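Local coordinates for protein hypoxanthine-guanine phosphoribosyltransferase (Thermus thermophilus, PDB 3ACC) that probably catalyses the transfer of a phosphoribosyl group between 5-phospho-alpha-D-ribose 1-diphosphate and guanine or hypoxanthine, giving GMP or IMP in purine salvage, at residues I104-L109 against P135-V140; Y155-G160 against R168-I173. All coordinates share one frame; numbering follows the deposited sequence.

Interaction 1: I104-L109 against P135-V140. With 5GP (guanosine-5'-monophosphate), chain B.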
ATOM      1  N   ILE A 104       8.299 -10.516  -4.108  1.00 15.97           N
ATOM      2  CA  ILE A 104       8.806 -11.713  -4.758  1.00 16.08           C
ATOM      3  C   ILE A 104      10.185 -12.083  -4.232  1.00 15.65           C
ATOM      4  O   ILE A 104      11.009 -11.212  -3.964  1.00 16.30           O
ATOM      5  CB  ILE A 104       8.865 -11.515  -6.293  1.00 15.83           C
ATOM      6  CG1 ILE A 104       9.472 -12.752  -6.958  1.00 16.49           C
ATOM      7  CG2 ILE A 104       9.658 -10.255  -6.633  1.00 16.68           C
ATOM      8  CD1 ILE A 104       9.335 -12.743  -8.470  1.00 17.67           C
ATOM      9  N   VAL A 105      10.417 -13.380  -4.061  1.00 15.31           N
ATOM     10  CA  VAL A 105      11.699 -13.872  -3.579  1.00 15.17           C
ATOM     11  C   VAL A 105      12.498 -14.386  -4.769  1.00 16.58           C
ATOM     12  O   VAL A 105      12.104 -15.352  -5.426  1.00 16.00           O
ATOM     13  CB  VAL A 105      11.509 -15.004  -2.554  1.00 15.77           C
ATOM     14  CG1 VAL A 105      12.877 -15.537  -2.092  1.00 13.62           C
ATOM     15  CG2 VAL A 105      10.688 -14.486  -1.363  1.00 12.01           C
ATOM     16  N   ASP A 106      13.618 -13.726  -5.049  1.00 17.76           N
ATOM     17  CA  ASP A 106      14.477 -14.093  -6.171  1.00 18.59           C
ATOM     18  C   ASP A 106      15.665 -14.918  -5.664  1.00 19.18           C
ATOM     19  O   ASP A 106      15.549 -16.136  -5.496  1.00 18.80           O
ATOM     20  CB  ASP A 106      14.940 -12.817  -6.881  1.00 19.12           C
ATOM     21  CG  ASP A 106      15.632 -13.090  -8.201  1.00 20.10           C
ATOM     22  OD1 ASP A 106      15.416 -14.169  -8.796  1.00 20.70           O
ATOM     23  OD2 ASP A 106      16.383 -12.205  -8.656  1.00 19.52           O
ATOM     24  N   THR A 107      16.800 -14.274  -5.413  1.00 19.31           N
ATOM     25  CA  THR A 107      17.960 -15.008  -4.910  1.00 20.10           C
ATOM     26  C   THR A 107      17.745 -15.324  -3.432  1.00 20.84           C
ATOM     27  O   THR A 107      18.323 -16.275  -2.902  1.00 19.82           O
ATOM     28  CB  THR A 107      19.272 -14.199  -5.044  1.00 21.43           C
ATOM     29  OG1 THR A 107      19.207 -13.035  -4.211  1.00 18.55           O
ATOM     30  CG2 THR A 107      19.502 -13.784  -6.497  1.00 22.15           C
ATOM     31  N   GLY A 108      16.911 -14.518  -2.776  1.00 18.22           N
ATOM     32  CA  GLY A 108      16.632 -14.712  -1.361  1.00 19.00           C
ATOM     33  C   GLY A 108      17.530 -13.890  -0.443  1.00 19.91           C
ATOM     34  O   GLY A 108      17.346 -13.875   0.780  1.00 18.78           O
ATOM     35  N   LEU A 109      18.504 -13.205  -1.033  1.00 21.27           N
ATOM     36  CA  LEU A 109      19.454 -12.386  -0.280  1.00 22.38           C
ATOM     37  C   LEU A 109      18.772 -11.327   0.580  1.00 21.48           C
ATOM     38  O   LEU A 109      18.991 -11.265   1.786  1.00 21.86           O
ATOM     39  CB  LEU A 109      20.434 -11.695  -1.236  1.00 24.60           C
ATOM     40  CG  LEU A 109      21.928 -11.717  -0.896  1.00 30.11           C
ATOM     41  CD1 LEU A 109      22.654 -10.681  -1.751  1.00 30.53           C
ATOM     42  CD2 LEU A 109      22.147 -11.415   0.572  1.00 31.85           C
ATOM     43  N   PRO A 135      12.310 -19.971  -7.186  1.00 18.63           N
ATOM     44  CA  PRO A 135      13.268 -20.893  -6.567  1.00 18.89           C
ATOM     45  C   PRO A 135      14.462 -21.357  -7.401  1.00 19.33           C
ATOM     46  O   PRO A 135      15.477 -21.771  -6.837  1.00 18.45           O
ATOM     47  CB  PRO A 135      12.383 -22.050  -6.103  1.00 17.50           C
ATOM     48  CG  PRO A 135      11.300 -22.070  -7.132  1.00 18.14           C
ATOM     49  CD  PRO A 135      10.977 -20.596  -7.289  1.00 18.83           C
ATOM     50  N   SER A 136      14.364 -21.286  -8.726  1.00 18.76           N
ATOM     51  CA  SER A 136      15.485 -21.713  -9.562  1.00 20.53           C
ATOM     52  C   SER A 136      16.628 -20.720  -9.435  1.00 21.58           C
ATOM     53  O   SER A 136      17.770 -21.023  -9.774  1.00 21.68           O
ATOM     54  CB  SER A 136      15.062 -21.841 -11.034  1.00 20.01           C
ATOM     55  OG  SER A 136      14.618 -20.613 -11.577  1.00 21.61           O
ATOM     56  N   ARG A 137      16.305 -19.536  -8.924  1.00 23.08           N
ATOM     57  CA  ARG A 137      17.270 -18.460  -8.742  1.00 23.24           C
ATOM     58  C   ARG A 137      17.777 -18.378  -7.300  1.00 23.07           C
ATOM     59  O   ARG A 137      18.668 -17.587  -6.994  1.00 21.52           O
ATOM     60  CB  ARG A 137      16.611 -17.130  -9.119  1.00 23.61           C
ATOM     61  CG  ARG A 137      16.325 -16.963 -10.609  1.00 24.63           C
ATOM     62  CD  ARG A 137      17.445 -16.178 -11.274  1.00 24.42           C
ATOM     63  NE  ARG A 137      17.615 -14.876 -10.629  1.00 26.00           N
ATOM     64  CZ  ARG A 137      18.587 -14.014 -10.911  1.00 28.65           C
ATOM     65  NH1 ARG A 137      19.494 -14.309 -11.833  1.00 30.06           N
ATOM     66  NH2 ARG A 137      18.653 -12.854 -10.267  1.00 28.71           N
ATOM     67  N   ARG A 138      17.213 -19.207  -6.426  1.00 22.48           N
ATOM     68  CA  ARG A 138      17.567 -19.210  -5.009  1.00 22.31           C
ATOM     69  C   ARG A 138      19.045 -19.495  -4.714  1.00 24.70           C
ATOM     70  O   ARG A 138      19.604 -20.497  -5.161  1.00 24.32           O
ATOM     71  CB  ARG A 138      16.676 -20.219  -4.268  1.00 21.42           C
ATOM     72  CG  ARG A 138      16.524 -19.982  -2.759  1.00 20.49           C
ATOM     73  CD  ARG A 138      16.081 -18.550  -2.459  1.00 19.37           C
ATOM     74  NE  ARG A 138      15.141 -18.052  -3.460  1.00 18.99           N
ATOM     75  CZ  ARG A 138      13.870 -18.431  -3.563  1.00 17.96           C
ATOM     76  NH1 ARG A 138      13.366 -19.317  -2.713  1.00 16.89           N
ATOM     77  NH2 ARG A 138      13.111 -17.937  -4.534  1.00 16.34           N
ATOM     78  N   GLN A 139      19.672 -18.603  -3.953  1.00 24.39           N
ATOM     79  CA  GLN A 139      21.074 -18.761  -3.584  1.00 26.36           C
ATOM     80  C   GLN A 139      21.206 -18.892  -2.071  1.00 25.09           C
ATOM     81  O   GLN A 139      22.203 -19.400  -1.561  1.00 24.71           O
ATOM     82  CB  GLN A 139      21.885 -17.569  -4.086  1.00 28.48           C
ATOM     83  CG  GLN A 139      21.738 -17.343  -5.576  1.00 36.41           C
ATOM     84  CD  GLN A 139      22.731 -16.339  -6.115  1.00 41.19           C
ATOM     85  OE1 GLN A 139      22.819 -15.212  -5.628  1.00 42.65           O
ATOM     86  NE2 GLN A 139      23.483 -16.743  -7.133  1.00 43.59           N
ATOM     87  N   VAL A 140      20.184 -18.426  -1.362  1.00 22.59           N
ATOM     88  CA  VAL A 140      20.146 -18.496   0.088  1.00 24.17           C
ATOM     89  C   VAL A 140      18.769 -19.016   0.469  1.00 24.07           C
ATOM     90  O   VAL A 140      17.755 -18.403   0.142  1.00 23.12           O
ATOM     91  CB  VAL A 140      20.345 -17.109   0.732  1.00 25.69           C
ATOM     92  CG1 VAL A 140      20.448 -17.256   2.243  1.00 27.45           C
ATOM     93  CG2 VAL A 140      21.593 -16.450   0.175  1.00 26.86           C
TER
HETATM   94  P   5GP B 817      16.263 -11.055  -3.928  1.00 21.63           P
HETATM   95  O1P 5GP B 817      17.263 -11.537  -4.901  1.00 20.89           O
HETATM   96  O2P 5GP B 817      17.018 -10.379  -2.690  1.00 24.43           O
HETATM   97  O3P 5GP B 817      15.377 -12.290  -3.399  1.00 18.86           O
HETATM   98  O5' 5GP B 817      15.295  -9.995  -4.686  1.00 22.83           O
HETATM   99  C5' 5GP B 817      14.790  -9.069  -3.730  1.00 25.22           C
HETATM  100  C4' 5GP B 817      14.025  -7.952  -4.446  1.00 24.04           C
HETATM  101  O4' 5GP B 817      14.406  -7.887  -5.857  1.00 23.10           O
HETATM  102  C3' 5GP B 817      12.516  -8.251  -4.460  1.00 23.43           C
HETATM  103  O3' 5GP B 817      11.904  -7.845  -3.235  1.00 24.71           O
HETATM  104  C2' 5GP B 817      12.046  -7.401  -5.641  1.00 23.64           C
HETATM  105  O2' 5GP B 817      11.817  -6.037  -5.263  1.00 27.31           O
HETATM  106  C1' 5GP B 817      13.223  -7.519  -6.634  1.00 21.78           C
HETATM  107  N9  5GP B 817      12.892  -8.474  -7.706  1.00 21.45           N
HETATM  108  C8  5GP B 817      13.355  -9.758  -7.862  1.00 19.91           C
HETATM  109  N7  5GP B 817      12.829 -10.295  -8.934  1.00 18.23           N
HETATM  110  C5  5GP B 817      12.006  -9.393  -9.522  1.00 18.81           C
HETATM  111  C6  5GP B 817      11.169  -9.391 -10.688  1.00 18.33           C
HETATM  112  O6  5GP B 817      11.089 -10.375 -11.408  1.00 19.37           O
HETATM  113  N1  5GP B 817      10.454  -8.253 -10.978  1.00 18.48           N
HETATM  114  C2  5GP B 817      10.542  -7.140 -10.167  1.00 17.00           C
HETATM  115  N2  5GP B 817       9.819  -6.015 -10.470  1.00 18.05           N
HETATM  116  N3  5GP B 817      11.311  -7.139  -9.089  1.00 17.47           N
HETATM  117  C4  5GP B 817      12.043  -8.218  -8.739  1.00 17.54           C
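The 5'-phosphate loop of the type I phosphoribosyltransferase fold carries this contact: D106 and T107 meet R137 and R138 behind the phosphate of bound GMP. D106 and R137 form a two-bonded salt bridge: R137 NE donates to D106 OD1 at 2.9 Å and R137 NH2 to D106 OD2 at 2.9 Å. Both oxygens are met on their syn sides, and the carboxylate and guanidinium planes lie 17° apart. D106 has CG anti to the backbone N (chi1 -170°), which carries the carboxylate to R137. R138 bends at chi2 and chi3 and brings NE to D106 O at 2.8 Å. Its NH2 reaches the same oxygen, from the same face of the carbonyl plane. V105 CG1 lies over the centre of that guanidinium, 3.4 Å from R138 CZ. The loop is the C-terminal part of the PRPP-binding motif of the family, and its inner side is turned to the nucleotide. D106 N and G108 N both donate to O3P of GMP; T107 N and OG1 hold O1P. On the outer side T107 O accepts from Q139 N at 2.9 Å and, nearly in line with its C=O bond, from V140 N. G108, at the helix N-cap, has backbone angles that call for glycine.

Interaction 2: Y155-G160 against R168-I173. With 5GP (guanosine-5'-monophosphate), chain B.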
ATOM      1  N   TYR A 155      11.603 -11.903 -15.429  1.00 23.89           N
ATOM      2  CA  TYR A 155      11.442 -10.617 -14.770  1.00 23.59           C
ATOM      3  C   TYR A 155       9.989 -10.202 -14.916  1.00 23.28           C
ATOM      4  O   TYR A 155       9.536  -9.834 -16.002  1.00 23.47           O
ATOM      5  CB  TYR A 155      12.357  -9.547 -15.369  1.00 24.25           C
ATOM      6  CG  TYR A 155      12.333  -8.256 -14.572  1.00 26.16           C
ATOM      7  CD1 TYR A 155      11.330  -7.302 -14.772  1.00 28.99           C
ATOM      8  CD2 TYR A 155      13.283  -8.008 -13.584  1.00 27.66           C
ATOM      9  CE1 TYR A 155      11.276  -6.140 -14.005  1.00 29.02           C
ATOM     10  CE2 TYR A 155      13.238  -6.850 -12.808  1.00 29.86           C
ATOM     11  CZ  TYR A 155      12.231  -5.921 -13.025  1.00 31.06           C
ATOM     12  OH  TYR A 155      12.174  -4.784 -12.250  1.00 34.32           O
ATOM     13  N   VAL A 156       9.263 -10.274 -13.805  1.00 20.56           N
ATOM     14  CA  VAL A 156       7.852  -9.930 -13.781  1.00 18.92           C
ATOM     15  C   VAL A 156       7.651  -8.490 -13.329  1.00 18.03           C
ATOM     16  O   VAL A 156       8.584  -7.837 -12.869  1.00 17.97           O
ATOM     17  CB  VAL A 156       7.081 -10.870 -12.823  1.00 20.18           C
ATOM     18  CG1 VAL A 156       7.286 -12.325 -13.245  1.00 16.62           C
ATOM     19  CG2 VAL A 156       7.570 -10.669 -11.387  1.00 18.82           C
ATOM     20  N   TYR A 157       6.433  -7.993 -13.492  1.00 16.08           N
ATOM     21  CA  TYR A 157       6.097  -6.645 -13.070  1.00 15.91           C
ATOM     22  C   TYR A 157       4.583  -6.519 -13.027  1.00 15.99           C
ATOM     23  O   TYR A 157       3.867  -7.382 -13.543  1.00 17.04           O
ATOM     24  CB  TYR A 157       6.725  -5.600 -14.001  1.00 17.57           C
ATOM     25  CG  TYR A 157       6.291  -5.661 -15.450  1.00 19.35           C
ATOM     26  CD1 TYR A 157       5.220  -4.893 -15.909  1.00 19.23           C
ATOM     27  CD2 TYR A 157       6.974  -6.459 -16.369  1.00 20.18           C
ATOM     28  CE1 TYR A 157       4.847  -4.911 -17.250  1.00 19.89           C
ATOM     29  CE2 TYR A 157       6.605  -6.487 -17.718  1.00 20.83           C
ATOM     30  CZ  TYR A 157       5.542  -5.709 -18.150  1.00 20.29           C
ATOM     31  OH  TYR A 157       5.176  -5.724 -19.477  1.00 18.49           O
ATOM     32  N   GLY A 158       4.100  -5.457 -12.393  1.00 15.38           N
ATOM     33  CA  GLY A 158       2.671  -5.258 -12.266  1.00 15.55           C
ATOM     34  C   GLY A 158       2.254  -5.602 -10.849  1.00 15.76           C
ATOM     35  O   GLY A 158       3.042  -6.176 -10.092  1.00 17.00           O
ATOM     36  N   TYR A 159       1.029  -5.243 -10.485  1.00 14.83           N
ATOM     37  CA  TYR A 159       0.493  -5.519  -9.154  1.00 13.99           C
ATOM     38  C   TYR A 159       1.464  -5.060  -8.053  1.00 15.93           C
ATOM     39  O   TYR A 159       1.710  -5.780  -7.076  1.00 13.56           O
ATOM     40  CB  TYR A 159       0.196  -7.022  -9.014  1.00 11.92           C
ATOM     41  CG  TYR A 159      -0.673  -7.385  -7.823  1.00  9.53           C
ATOM     42  CD1 TYR A 159      -2.041  -7.104  -7.815  1.00 12.52           C
ATOM     43  CD2 TYR A 159      -0.123  -7.993  -6.698  1.00 11.38           C
ATOM     44  CE1 TYR A 159      -2.845  -7.425  -6.706  1.00 12.55           C
ATOM     45  CE2 TYR A 159      -0.910  -8.309  -5.582  1.00 11.22           C
ATOM     46  CZ  TYR A 159      -2.268  -8.022  -5.592  1.00 13.03           C
ATOM     47  OH  TYR A 159      -3.033  -8.304  -4.473  1.00 14.38           O
ATOM     48  N   GLY A 160       2.013  -3.858  -8.217  1.00 16.49           N
ATOM     49  CA  GLY A 160       2.947  -3.326  -7.238  1.00 16.68           C
ATOM     50  C   GLY A 160       4.406  -3.416  -7.666  1.00 18.74           C
ATOM     51  O   GLY A 160       5.215  -2.559  -7.307  1.00 17.96           O
ATOM     52  N   ARG A 168       3.700  -0.373 -11.945  1.00 14.92           N
ATOM     53  CA  ARG A 168       3.329  -0.925 -10.644  1.00 16.08           C
ATOM     54  C   ARG A 168       1.802  -0.924 -10.554  1.00 16.43           C
ATOM     55  O   ARG A 168       1.226  -1.640  -9.738  1.00 16.25           O
ATOM     56  CB  ARG A 168       3.870  -0.074  -9.488  1.00 14.64           C
ATOM     57  CG  ARG A 168       5.384  -0.051  -9.296  1.00 10.94           C
ATOM     58  CD  ARG A 168       5.701   0.785  -8.048  1.00 12.87           C
ATOM     59  NE  ARG A 168       7.121   1.087  -7.885  1.00 10.11           N
ATOM     60  CZ  ARG A 168       8.033   0.209  -7.480  1.00 12.45           C
ATOM     61  NH1 ARG A 168       7.677  -1.036  -7.193  1.00 14.96           N
ATOM     62  NH2 ARG A 168       9.297   0.581  -7.349  1.00 12.90           N
ATOM     63  N   ASN A 169       1.155  -0.118 -11.400  1.00 16.44           N
ATOM     64  CA  ASN A 169      -0.302  -0.001 -11.385  1.00 16.14           C
ATOM     65  C   ASN A 169      -1.102  -1.038 -12.176  1.00 17.22           C
ATOM     66  O   ASN A 169      -2.329  -1.060 -12.092  1.00 17.01           O
ATOM     67  CB  ASN A 169      -0.722   1.422 -11.795  1.00 15.58           C
ATOM     68  CG  ASN A 169      -0.217   1.825 -13.176  1.00 18.01           C
ATOM     69  OD1 ASN A 169       0.936   1.573 -13.533  1.00 17.51           O
ATOM     70  ND2 ASN A 169      -1.076   2.487 -13.946  1.00 16.06           N
ATOM     71  N   LEU A 170      -0.432  -1.893 -12.943  1.00 17.59           N
ATOM     72  CA  LEU A 170      -1.153  -2.933 -13.679  1.00 18.70           C
ATOM     73  C   LEU A 170      -1.828  -3.821 -12.629  1.00 18.55           C
ATOM     74  O   LEU A 170      -1.185  -4.260 -11.675  1.00 19.03           O
ATOM     75  CB  LEU A 170      -0.189  -3.764 -14.529  1.00 19.53           C
ATOM     76  CG  LEU A 170       0.093  -3.306 -15.967  1.00 23.12           C
ATOM     77  CD1 LEU A 170       0.485  -1.834 -16.002  1.00 21.66           C
ATOM     78  CD2 LEU A 170       1.200  -4.177 -16.552  1.00 21.04           C
ATOM     79  N   PRO A 171      -3.136  -4.088 -12.783  1.00 19.27           N
ATOM     80  CA  PRO A 171      -3.856  -4.928 -11.817  1.00 20.43           C
ATOM     81  C   PRO A 171      -3.505  -6.414 -11.870  1.00 19.66           C
ATOM     82  O   PRO A 171      -3.982  -7.214 -11.057  1.00 19.27           O
ATOM     83  CB  PRO A 171      -5.319  -4.656 -12.154  1.00 21.60           C
ATOM     84  CG  PRO A 171      -5.280  -4.407 -13.624  1.00 21.74           C
ATOM     85  CD  PRO A 171      -4.059  -3.533 -13.789  1.00 21.24           C
ATOM     86  N   PHE A 172      -2.655  -6.778 -12.821  1.00 18.60           N
ATOM     87  CA  PHE A 172      -2.253  -8.168 -12.988  1.00 18.44           C
ATOM     88  C   PHE A 172      -0.738  -8.298 -13.019  1.00 17.38           C
ATOM     89  O   PHE A 172      -0.026  -7.304 -13.163  1.00 18.04           O
ATOM     90  CB  PHE A 172      -2.839  -8.711 -14.291  1.00 18.73           C
ATOM     91  CG  PHE A 172      -2.505  -7.875 -15.497  1.00 21.29           C
ATOM     92  CD1 PHE A 172      -1.225  -7.898 -16.050  1.00 21.55           C
ATOM     93  CD2 PHE A 172      -3.469  -7.051 -16.077  1.00 21.80           C
ATOM     94  CE1 PHE A 172      -0.911  -7.118 -17.159  1.00 19.36           C
ATOM     95  CE2 PHE A 172      -3.164  -6.268 -17.186  1.00 19.83           C
ATOM     96  CZ  PHE A 172      -1.881  -6.303 -17.729  1.00 20.41           C
ATOM     97  N   ILE A 173      -0.254  -9.527 -12.870  1.00 17.27           N
ATOM     98  CA  ILE A 173       1.175  -9.795 -12.927  1.00 16.66           C
ATOM     99  C   ILE A 173       1.498 -10.237 -14.354  1.00 18.24           C
ATOM    100  O   ILE A 173       0.824 -11.105 -14.913  1.00 17.35           O
ATOM    101  CB  ILE A 173       1.589 -10.929 -11.945  1.00 16.91           C
ATOM    102  CG1 ILE A 173       1.706 -10.385 -10.516  1.00 16.07           C
ATOM    103  CG2 ILE A 173       2.913 -11.547 -12.384  1.00 17.48           C
ATOM    104  CD1 ILE A 173       2.899  -9.450 -10.295  1.00 17.18           C
TER
HETATM  105  P   5GP B 817      16.263 -11.055  -3.928  1.00 21.63           P
HETATM  106  O1P 5GP B 817      17.263 -11.537  -4.901  1.00 20.89           O
HETATM  107  O2P 5GP B 817      17.018 -10.379  -2.690  1.00 24.43           O
HETATM  108  O3P 5GP B 817      15.377 -12.290  -3.399  1.00 18.86           O
HETATM  109  O5' 5GP B 817      15.295  -9.995  -4.686  1.00 22.83           O
HETATM  110  C5' 5GP B 817      14.790  -9.069  -3.730  1.00 25.22           C
HETATM  111  C4' 5GP B 817      14.025  -7.952  -4.446  1.00 24.04           C
HETATM  112  O4' 5GP B 817      14.406  -7.887  -5.857  1.00 23.10           O
HETATM  113  C3' 5GP B 817      12.516  -8.251  -4.460  1.00 23.43           C
HETATM  114  O3' 5GP B 817      11.904  -7.845  -3.235  1.00 24.71           O
HETATM  115  C2' 5GP B 817      12.046  -7.401  -5.641  1.00 23.64           C
HETATM  116  O2' 5GP B 817      11.817  -6.037  -5.263  1.00 27.31           O
HETATM  117  C1' 5GP B 817      13.223  -7.519  -6.634  1.00 21.78           C
HETATM  118  N9  5GP B 817      12.892  -8.474  -7.706  1.00 21.45           N
HETATM  119  C8  5GP B 817      13.355  -9.758  -7.862  1.00 19.91           C
HETATM  120  N7  5GP B 817      12.829 -10.295  -8.934  1.00 18.23           N
HETATM  121  C5  5GP B 817      12.006  -9.393  -9.522  1.00 18.81           C
HETATM  122  C6  5GP B 817      11.169  -9.391 -10.688  1.00 18.33           C
HETATM  123  O6  5GP B 817      11.089 -10.375 -11.408  1.00 19.37           O
HETATM  124  N1  5GP B 817      10.454  -8.253 -10.978  1.00 18.48           N
HETATM  125  C2  5GP B 817      10.542  -7.140 -10.167  1.00 17.00           C
HETATM  126  N2  5GP B 817       9.819  -6.015 -10.470  1.00 18.05           N
HETATM  127  N3  5GP B 817      11.311  -7.139  -9.089  1.00 17.47           N
HETATM  128  C4  5GP B 817      12.043  -8.218  -8.739  1.00 17.54           C
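I173 and L170 set their side chains against the end of strand 156-157 and the residues after it. I173 CD1 lies 3.9 Å from Y159 CB, and I173 CG2 packs on V156 CB. L170 CD2 touches Y157 CE1 at 3.8 Å, the two side chains crossing at a slant. With CG between the backbone N and the carbonyl carbon (chi1 61°), the Y157 ring reaches L170 although its CB points away. Helices 16-33 and 49-56 pack on Y159, whose OH is hydrogen-bonded to D54. Strand 156-157 pairs antiparallel with 174-175, over the purine end of the site, consistent with the hood of type I phosphoribosyltransferases. Further out the backbones pair. Y159 N donates to L170 O at 2.7 Å, and G160 N to R168 O on a lone pair. G158 comes close to F172 O, where a side chain would clash. R168 runs extended from CG to NE, and its NH1 donates a hydrogen bond to G160 O at 2.9 Å in both the guanidinium and carbonyl planes. GMP N1 sits over the centre of the Y155 ring, 3.5 Å above its plane. An alanine in place of Y155 would probably leave that face of the guanine without the ring that covers it, and the base freer to tilt. V156 N donates to O6 at 3.0 Å, and V156 O accepts from N1 at 2.7 Å. This donor-acceptor pair matches a 6-oxopurine and would fit adenine poorly.

Overall arrangement
Interactions 1 and 2 hold opposite ends of one GMP. Residues D106 to G108 bind the phosphate, and segment 155-160 binds the base. Their centres are about 19 Å apart, and both segments of interaction 1 precede those of interaction 2 in the sequence. They touch directly where I104 CD1 packs on V156 CG2 at 4.0 Å. I104 also bridges the two through the ligand: its CG2 is 3.8 Å from C4 of the guanine. K134, just before segment 135-140, hydrogen-bonds to GMP as well, while D103 and T110 flank segment 104-109 and add further bonds. The second subunit packs on Y159, R168, N169 and P171 of interaction 2, whereas no other chain of the assembly touches interaction 1.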